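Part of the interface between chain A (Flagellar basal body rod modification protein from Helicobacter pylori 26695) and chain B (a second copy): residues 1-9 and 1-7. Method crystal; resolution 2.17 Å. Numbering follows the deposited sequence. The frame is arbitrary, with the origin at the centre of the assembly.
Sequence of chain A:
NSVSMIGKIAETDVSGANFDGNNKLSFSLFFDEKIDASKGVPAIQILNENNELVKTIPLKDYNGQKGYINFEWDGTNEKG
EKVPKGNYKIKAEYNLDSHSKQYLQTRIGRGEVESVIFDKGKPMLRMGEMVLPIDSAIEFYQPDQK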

# COMPACT_ATOMS: atom_id res chain seq x y z
N ASN A 1 3.91 -13.27 -2.78
CA ASN A 1 4.68 -12.20 -3.41
C ASN A 1 4.31 -10.81 -2.88
O ASN A 1 5.15 -9.93 -2.77
CB ASN A 1 4.51 -12.23 -4.94
CG ASN A 1 5.07 -10.98 -5.62
OD1 ASN A 1 4.37 -9.96 -5.76
ND2 ASN A 1 6.33 -11.05 -6.05
N SER A 2 3.03 -10.63 -2.55
CA SER A 2 2.56 -9.34 -2.05
C SER A 2 2.55 -9.25 -0.52
O SER A 2 2.13 -10.18 0.19
CB SER A 2 1.16 -9.04 -2.61
OG SER A 2 0.81 -7.69 -2.38
N VAL A 3 3.01 -8.10 -0.02
CA VAL A 3 2.96 -7.78 1.39
C VAL A 3 1.97 -6.64 1.67
O VAL A 3 2.03 -5.98 2.71
CB VAL A 3 4.39 -7.42 1.94
CG1 VAL A 3 5.39 -8.49 1.53
CG2 VAL A 3 4.86 -6.03 1.48
N SER A 4 1.05 -6.41 0.73
CA SER A 4 0.04 -5.37 0.86
C SER A 4 -0.96 -5.67 1.98
O SER A 4 -1.70 -4.78 2.40
CB SER A 4 -0.71 -5.17 -0.46
OG SER A 4 -1.34 -6.38 -0.86
N MET A 5 -0.97 -6.90 2.48
CA MET A 5 -1.86 -7.27 3.57
C MET A 5 -1.45 -6.68 4.90
O MET A 5 -2.27 -6.48 5.79
CB MET A 5 -1.94 -8.79 3.69
CG MET A 5 -2.47 -9.45 2.44
SD MET A 5 -2.02 -11.19 2.30
CE MET A 5 -2.98 -11.66 0.86
N ILE A 6 -0.16 -6.39 5.03
CA ILE A 6 0.36 -5.83 6.27
C ILE A 6 -0.39 -4.55 6.61
O ILE A 6 -0.52 -3.67 5.77
CB ILE A 6 1.85 -5.55 6.17
CG1 ILE A 6 2.63 -6.86 6.05
CG2 ILE A 6 2.32 -4.74 7.38
CD1 ILE A 6 4.06 -6.64 5.66
N GLY A 7 -0.90 -4.47 7.83
CA GLY A 7 -1.65 -3.32 8.28
C GLY A 7 -3.14 -3.43 8.00
O GLY A 7 -3.91 -2.57 8.43
N LYS A 8 -3.55 -4.46 7.27
CA LYS A 8 -4.97 -4.68 7.02
C LYS A 8 -5.53 -5.54 8.14
O LYS A 8 -4.78 -6.20 8.86
CB LYS A 8 -5.22 -5.38 5.67
CG LYS A 8 -4.64 -4.66 4.42
CD LYS A 8 -5.27 -3.30 4.19
CE LYS A 8 -4.90 -2.72 2.84
NZ LYS A 8 -3.42 -2.60 2.65
N ILE A 9 -6.85 -5.52 8.29
CA ILE A 9 -7.51 -6.52 9.10
C ILE A 9 -7.78 -7.69 8.19
O ILE A 9 -8.26 -7.51 7.06
CB ILE A 9 -8.83 -6.02 9.74
CG1 ILE A 9 -8.60 -4.72 10.50
CG2 ILE A 9 -9.45 -7.11 10.65
CD1 ILE A 9 -7.94 -4.90 11.83
N ASN B 1 -4.17 -12.39 -5.32
CA ASN B 1 -3.09 -12.41 -4.34
C ASN B 1 -2.86 -11.05 -3.68
O ASN B 1 -2.51 -10.96 -2.50
CB ASN B 1 -1.78 -12.89 -4.99
CG ASN B 1 -0.56 -12.68 -4.09
OD1 ASN B 1 0.06 -11.61 -4.10
ND2 ASN B 1 -0.22 -13.70 -3.31
N SER B 2 -3.07 -9.98 -4.44
CA SER B 2 -2.86 -8.63 -3.92
C SER B 2 -4.14 -7.98 -3.38
O SER B 2 -5.22 -8.07 -3.98
CB SER B 2 -2.23 -7.74 -5.01
OG SER B 2 -1.76 -6.53 -4.45
N VAL B 3 -4.00 -7.33 -2.23
CA VAL B 3 -5.06 -6.56 -1.62
C VAL B 3 -4.74 -5.06 -1.65
O VAL B 3 -5.32 -4.26 -0.89
CB VAL B 3 -5.34 -7.04 -0.15
CG1 VAL B 3 -5.51 -8.55 -0.11
CG2 VAL B 3 -4.25 -6.59 0.83
N SER B 4 -3.82 -4.67 -2.53
CA SER B 4 -3.42 -3.27 -2.68
C SER B 4 -4.55 -2.40 -3.24
O SER B 4 -4.48 -1.17 -3.18
CB SER B 4 -2.18 -3.15 -3.57
OG SER B 4 -2.45 -3.69 -4.85
N MET B 5 -5.60 -3.03 -3.77
CA MET B 5 -6.74 -2.28 -4.30
C MET B 5 -7.59 -1.66 -3.22
O MET B 5 -8.27 -0.66 -3.45
CB MET B 5 -7.60 -3.20 -5.17
CG MET B 5 -6.85 -3.76 -6.35
SD MET B 5 -7.59 -5.26 -7.02
CE MET B 5 -6.59 -5.50 -8.49
N ILE B 6 -7.55 -2.25 -2.03
CA ILE B 6 -8.34 -1.75 -0.92
C ILE B 6 -8.00 -0.29 -0.67
O ILE B 6 -6.84 0.07 -0.55
CB ILE B 6 -8.10 -2.56 0.34
CG1 ILE B 6 -8.64 -3.98 0.17
CG2 ILE B 6 -8.74 -1.87 1.55
CD1 ILE B 6 -8.18 -4.91 1.25
N GLY B 7 -9.03 0.55 -0.61
CA GLY B 7 -8.85 1.97 -0.40
C GLY B 7 -8.67 2.76 -1.68
O GLY B 7 -8.63 3.99 -1.66
O HOH W 1 0.67 -6.00 -4.22
O HOH W 2 0.65 -11.83 -0.76
O HOH W 3 -4.15 -1.03 0.07

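One direct hydrogen bond joins the two stretches. The backbone N of Val B3 donates to OG of Ser A4 at 3.1 Å, with an N-H...O angle of 151°. The CA-to-CB bond of Ser A4 points toward chain B, and chi1 is p (59°). The N of Ser B4 lies 3.4 Å from Ser A4 OG, but the angle is too poor for a bond. Within chain A, Ser A4 OG also bonds Ser A2 OG at 2.9 Å; either could be the donor. Chain B repeats this pair between Ser B2 OG and Ser B4 OG, also at 2.9 Å.

Three waters bridge the chains. Water 1 lies 2.5 Å from both Ser A2 OG and Ser B2 OG. Water 2 donates to Ser A2 O at 2.4 Å and accepts a weak bond from Asn B1 ND2 at 3.3 Å. Water 3 accepts from Lys A8 NZ at 3.1 Å and donates to Ile B6 O at 3.0 Å. Lys A8 NZ also donates to Ser A4 O at 2.8 Å, so the lysine side chain folds back onto the preceding turn, Val A3 to Ile A6.

Apolar packing centres on Val B3. Val B3 CG2 meets Met A5 CG at 3.7 Å and Lys A8 CG at 4.1 Å. Lys A8 CE packs 4.1 Å from Ile B6 CB.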